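Local coordinates for protein lipolytic enzyme, G-D-S-L family (Bacteroides thetaiotaomicron, PDB 7BR2) that hydrolyses ester bonds as a serine esterase of the SGNH/GDSL superfamily and metabolises the drug diltiazem in the gut, at residues N27-G32 against G136-D141; F198-N203 against D209-M214. All blocks are in the same frame, centred on the assembly; numbering follows the deposited sequence.

Contact 1. Residues N27-G32 against G136-D141; sequences NSITDG and GTSPYD
I29 meets S138 and, more loosely, T137, and these three residues supply nearly all of the small interface. The isoleucine comes from the short helix 28-32 with both of its branches turned to the loop that follows strand 131-136. CD1 lies 3.7 Å from S138 OG and CG2 3.9 Å from the same oxygen, so the two methyl groups approach the serine oxygen together from one side. With CG1 anti to the carbonyl carbon (chi1 -64°), the longer branch runs out toward the loop; CD1 at its end also comes within 4.2 Å of T137 OG1. No hydrogen bond crosses between the segments, and the contact is buried van der Waals packing of methyls against hydroxyl oxygens. The threonine hydroxyl donates to S138 O at 2.9 Å, in the carbonyl plane and on a lone pair, which ties its rotation to the local path of the loop. N27, at the N-cap position, accepts the backbone N-H of I29 on OD1 at 3.1 Å, a capping bond at the start of the helix, the donor tilted 34° from the carbonyl plane. M216 of helix 210-223 packs on both I29 and S138 and covers the contact, while I159 and I163 of helix 155-173 lie against T137. S28, beside I29, hydrogen-bonds through OG to H207 NE2, consistent with a nucleophile and histidine pair. The setting, a serine-bearing short helix after the first strand of a parallel sheet with a later strand's loop packed beside it, belongs to the SGNH hydrolase fold.

Contact 2. Residues F198-N203 against D209-M214; sequences FTLCGN and DNDGHM
T199 and L200 open the contact on the side of D211, T199 O lying 4.1 Å from D211 OD2. The T199 hydroxyl accepts the N-H of C201 at 2.8 Å, an ST turn that folds the loop just where L200 faces the helix. L200 buries the most surface: CD2 of its side chain approaches D211 OD2, and its carbonyl oxygen sits 3.5 Å from G212 CA in a CA-H...O contact. G212, with no side chain, presents its CA directly to that oxygen. The same carbonyl takes a weak bond from a water, which accepts from D209 N at 2.8 Å and donates to D211 OD1 at 2.7 Å. G202, at positive phi (72°), comes next, and G202 CA lies 4.1 Å from D209 N. At N203 a second water donates to OD1 of the amide and to D209 OD2. D211 OD2 forms a salt bridge with K285, and D209 OD2 is also held by the backbone N-H groups of K284 and K285. Polar cohesion between loop and helix start therefore passes through water, with carboxylates as acceptors whose negative charge the helix N-terminus would probably favour.

How the contacts relate
Contact 1 closes before contact 2 opens along the chain, and their centres lie about 11 Å apart within the GDSL-like lipase family region of the chain. Contact 1 is set at the ends of strands 21-26 and 131-136 of the parallel sheet; contact 2 joins the loop after helix 181-194 to the start of helix 210-223. That last helix serves both, since H213 CE1 lies 3.0 Å from I29 O. The loops also meet directly: D141 OD2 and T199 OG1 are 2.8 Å apart, a probable hydrogen bond, and C201 SG packs on P139 O. The chain between the segments of contact 2 carries D204 and H207, which with S28 of contact 1 fit a Ser-His-Asp triad, so both contacts border the probable active site.

Contact 1. Residues N27-G32 against G136-D141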
loop_
_atom_site.group_PDB
_atom_site.type_symbol
_atom_site.label_atom_id
_atom_site.label_comp_id
_atom_site.label_asym_id
_atom_site.label_seq_id
_atom_site.Cartn_x
_atom_site.Cartn_y
_atom_site.Cartn_z
ATOM N N ASN A 27 -8.097 10.670 -2.539
ATOM C CA ASN A 27 -9.389 10.553 -3.204
ATOM C C ASN A 27 -9.789 9.094 -3.384
ATOM O O ASN A 27 -9.519 8.264 -2.501
ATOM C CB ASN A 27 -9.383 11.286 -4.556
ATOM C CG ASN A 27 -8.244 10.852 -5.477
ATOM O OD1 ASN A 27 -7.711 9.738 -5.361
ATOM N ND2 ASN A 27 -7.889 11.730 -6.419
ATOM N N SER A 28 -10.452 8.763 -4.504
ATOM C CA SER A 28 -10.945 7.398 -4.652
ATOM C C SER A 28 -9.813 6.400 -4.765
ATOM O O SER A 28 -9.979 5.239 -4.382
ATOM C CB SER A 28 -11.865 7.251 -5.860
ATOM O OG SER A 28 -11.315 7.857 -7.011
ATOM N N ILE A 29 -8.670 6.810 -5.307
ATOM C CA ILE A 29 -7.542 5.887 -5.386
ATOM C C ILE A 29 -7.138 5.435 -3.986
ATOM O O ILE A 29 -6.907 4.244 -3.740
ATOM C CB ILE A 29 -6.381 6.548 -6.152
ATOM C CG1 ILE A 29 -6.835 6.815 -7.596
ATOM C CG2 ILE A 29 -5.137 5.676 -6.085
ATOM C CD1 ILE A 29 -6.064 7.903 -8.316
ATOM N N THR A 30 -7.122 6.377 -3.036
ATOM C CA THR A 30 -6.888 6.063 -1.630
ATOM C C THR A 30 -8.096 5.371 -1.004
ATOM O O THR A 30 -7.960 4.339 -0.336
ATOM C CB THR A 30 -6.580 7.353 -0.879
ATOM O OG1 THR A 30 -5.414 7.961 -1.443
ATOM C CG2 THR A 30 -6.390 7.094 0.613
ATOM N N ASP A 31 -9.283 5.942 -1.203
ATOM C CA ASP A 31 -10.501 5.452 -0.563
ATOM C C ASP A 31 -10.734 3.977 -0.859
ATOM O O ASP A 31 -10.819 3.149 0.057
ATOM C CB ASP A 31 -11.678 6.316 -1.029
ATOM C CG ASP A 31 -13.001 5.952 -0.358
ATOM O OD1 ASP A 31 -13.034 5.059 0.510
ATOM O OD2 ASP A 31 -14.005 6.629 -0.673
ATOM N N GLY A 32 -10.805 3.622 -2.137
ATOM C CA GLY A 32 -11.098 2.264 -2.519
ATOM C C GLY A 32 -9.892 1.393 -2.776
ATOM O O GLY A 32 -10.064 0.223 -3.136
ATOM N N GLY A 136 2.900 12.767 -4.490
ATOM C CA GLY A 136 2.328 13.064 -5.789
ATOM C C GLY A 136 1.479 11.916 -6.270
ATOM O O GLY A 136 1.936 10.772 -6.254
ATOM N N THR A 137 0.229 12.193 -6.642
ATOM C CA THR A 137 -0.700 11.123 -6.991
ATOM C C THR A 137 -0.179 10.259 -8.141
ATOM O O THR A 137 0.597 10.704 -8.996
ATOM C CB THR A 137 -2.060 11.689 -7.389
ATOM O OG1 THR A 137 -2.885 10.625 -7.873
ATOM C CG2 THR A 137 -1.917 12.734 -8.486
ATOM N N SER A 138 -0.627 9.002 -8.146
ATOM C CA SER A 138 -0.469 8.134 -9.295
ATOM C C SER A 138 -1.076 8.801 -10.537
ATOM O O SER A 138 -1.955 9.656 -10.426
ATOM C CB SER A 138 -1.127 6.778 -9.012
ATOM O OG SER A 138 -2.461 6.929 -8.563
ATOM N N PRO A 139 -0.638 8.418 -11.734
ATOM C CA PRO A 139 -0.966 9.205 -12.925
ATOM C C PRO A 139 -2.236 8.755 -13.636
ATOM O O PRO A 139 -2.743 7.651 -13.438
ATOM C CB PRO A 139 0.257 8.965 -13.821
ATOM C CG PRO A 139 0.617 7.521 -13.523
ATOM C CD PRO A 139 0.278 7.300 -12.056
ATOM N N TYR A 140 -2.747 9.654 -14.477
ATOM C CA TYR A 140 -3.718 9.278 -15.499
ATOM C C TYR A 140 -2.959 8.726 -16.703
ATOM O O TYR A 140 -2.138 9.433 -17.303
ATOM C CB TYR A 140 -4.577 10.473 -15.901
ATOM C CG TYR A 140 -5.585 10.154 -16.984
ATOM C CD1 TYR A 140 -6.779 9.510 -16.687
ATOM C CD2 TYR A 140 -5.331 10.478 -18.310
ATOM C CE1 TYR A 140 -7.698 9.208 -17.679
ATOM C CE2 TYR A 140 -6.253 10.178 -19.316
ATOM C CZ TYR A 140 -7.430 9.544 -18.994
ATOM O OH TYR A 140 -8.343 9.249 -19.989
ATOM N N ASP A 141 -3.204 7.463 -17.047
ATOM C CA ASP A 141 -2.417 6.797 -18.085
ATOM C C ASP A 141 -2.951 7.179 -19.462
ATOM O O ASP A 141 -3.931 6.610 -19.942
ATOM C CB ASP A 141 -2.459 5.289 -17.906
ATOM C CG ASP A 141 -1.481 4.579 -18.810
ATOM O OD1 ASP A 141 -0.859 5.246 -19.673
ATOM O OD2 ASP A 141 -1.364 3.346 -18.679
#

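Contact 2. Residues F198-N203 against D209-M214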
loop_
_atom_site.group_PDB
_atom_site.type_symbol
_atom_site.label_atom_id
_atom_site.label_comp_id
_atom_site.label_asym_id
_atom_site.label_seq_id
_atom_site.Cartn_x
_atom_site.Cartn_y
_atom_site.Cartn_z
ATOM N N PHE A 198 -1.166 -2.831 -21.629
ATOM C CA PHE A 198 -0.766 -2.912 -20.228
ATOM C C PHE A 198 -0.905 -1.560 -19.542
ATOM O O PHE A 198 -0.638 -0.509 -20.138
ATOM C CB PHE A 198 0.672 -3.413 -20.097
ATOM C CG PHE A 198 0.813 -4.917 -20.203
ATOM C CD1 PHE A 198 -0.294 -5.723 -20.446
ATOM C CD2 PHE A 198 2.058 -5.526 -20.044
ATOM C CE1 PHE A 198 -0.162 -7.109 -20.538
ATOM C CE2 PHE A 198 2.201 -6.906 -20.137
ATOM C CZ PHE A 198 1.089 -7.698 -20.382
ATOM N N THR A 199 -1.309 -1.586 -18.271
ATOM C CA THR A 199 -1.357 -0.351 -17.501
ATOM C C THR A 199 -1.307 -0.673 -16.017
ATOM O O THR A 199 -1.827 -1.697 -15.569
ATOM C CB THR A 199 -2.622 0.457 -17.831
ATOM O OG1 THR A 199 -2.693 1.619 -17.000
ATOM C CG2 THR A 199 -3.859 -0.387 -17.635
ATOM N N LEU A 200 -0.650 0.205 -15.266
ATOM C CA LEU A 200 -0.735 0.179 -13.814
ATOM C C LEU A 200 -2.017 0.817 -13.298
ATOM O O LEU A 200 -2.302 0.712 -12.099
ATOM C CB LEU A 200 0.453 0.905 -13.183
ATOM C CG LEU A 200 1.822 0.248 -13.225
ATOM C CD1 LEU A 200 2.816 1.135 -12.487
ATOM C CD2 LEU A 200 1.799 -1.172 -12.666
ATOM N N CYS A 201 -2.751 1.530 -14.155
ATOM C CA CYS A 201 -3.862 2.368 -13.737
ATOM C C CYS A 201 -5.238 1.788 -14.081
ATOM O O CYS A 201 -6.176 2.526 -14.377
ATOM C CB CYS A 201 -3.695 3.770 -14.313
ATOM S SG CYS A 201 -2.028 4.468 -13.979
ATOM N N GLY A 202 -5.382 0.466 -14.020
ATOM C CA GLY A 202 -6.709 -0.128 -14.029
ATOM C C GLY A 202 -7.406 -0.053 -15.379
ATOM O O GLY A 202 -6.843 0.369 -16.390
ATOM N N ASN A 203 -8.685 -0.446 -15.364
ATOM C CA ASN A 203 -9.480 -0.521 -16.590
ATOM C C ASN A 203 -9.836 0.847 -17.162
ATOM O O ASN A 203 -10.205 0.927 -18.336
ATOM C CB ASN A 203 -10.770 -1.316 -16.339
ATOM C CG ASN A 203 -10.590 -2.441 -15.314
ATOM O OD1 ASN A 203 -9.605 -3.182 -15.342
ATOM N ND2 ASN A 203 -11.563 -2.582 -14.417
ATOM N N ASP A 209 -5.563 -1.108 -10.224
ATOM C CA ASP A 209 -5.940 -2.410 -9.698
ATOM C C ASP A 209 -4.959 -2.793 -8.581
ATOM O O ASP A 209 -4.074 -2.020 -8.209
ATOM C CB ASP A 209 -5.962 -3.416 -10.853
ATOM C CG ASP A 209 -6.835 -4.630 -10.595
ATOM O OD1 ASP A 209 -7.241 -4.872 -9.444
ATOM O OD2 ASP A 209 -7.096 -5.373 -11.569
ATOM N N ASN A 210 -5.092 -4.008 -8.047
ATOM C CA ASN A 210 -4.262 -4.427 -6.915
ATOM C C ASN A 210 -2.779 -4.365 -7.256
ATOM O O ASN A 210 -1.947 -4.033 -6.401
ATOM C CB ASN A 210 -4.639 -5.845 -6.490
ATOM C CG ASN A 210 -6.061 -5.948 -6.026
ATOM O OD1 ASN A 210 -6.444 -5.323 -5.031
ATOM N ND2 ASN A 210 -6.867 -6.712 -6.752
ATOM N N ASP A 211 -2.423 -4.709 -8.495
ATOM C CA ASP A 211 -1.026 -4.620 -8.907
ATOM C C ASP A 211 -0.534 -3.181 -8.858
ATOM O O ASP A 211 0.578 -2.912 -8.385
ATOM C CB ASP A 211 -0.845 -5.206 -10.311
ATOM C CG ASP A 211 -1.726 -4.527 -11.359
ATOM O OD1 ASP A 211 -2.926 -4.273 -11.084
ATOM O OD2 ASP A 211 -1.200 -4.189 -12.437
ATOM N N GLY A 212 -1.347 -2.241 -9.348
ATOM C CA GLY A 212 -0.952 -0.847 -9.287
ATOM C C GLY A 212 -0.766 -0.367 -7.862
ATOM O O GLY A 212 0.196 0.350 -7.559
ATOM N N HIS A 213 -1.671 -0.770 -6.963
ATOM C CA HIS A 213 -1.543 -0.378 -5.565
ATOM C C HIS A 213 -0.331 -1.030 -4.919
ATOM O O HIS A 213 0.319 -0.416 -4.065
ATOM C CB HIS A 213 -2.835 -0.712 -4.814
ATOM C CG HIS A 213 -3.908 0.304 -5.028
ATOM N ND1 HIS A 213 -3.951 1.495 -4.332
ATOM C CD2 HIS A 213 -4.920 0.357 -5.923
ATOM C CE1 HIS A 213 -4.962 2.223 -4.771
ATOM N NE2 HIS A 213 -5.570 1.553 -5.733
ATOM N N MET A 214 0.026 -2.241 -5.344
ATOM C CA MET A 214 1.232 -2.851 -4.799
ATOM C C MET A 214 2.476 -2.147 -5.331
ATOM O O MET A 214 3.456 -1.984 -4.598
ATOM C CB MET A 214 1.260 -4.345 -5.107
ATOM C CG MET A 214 2.315 -5.111 -4.332
ATOM S SD MET A 214 2.330 -4.763 -2.554
ATOM C CE MET A 214 4.066 -4.417 -2.300
HETATM O O HOH W 1 -3.618 -1.880 -12.102
HETATM O O HOH W 2 -6.884 -3.881 -14.216
#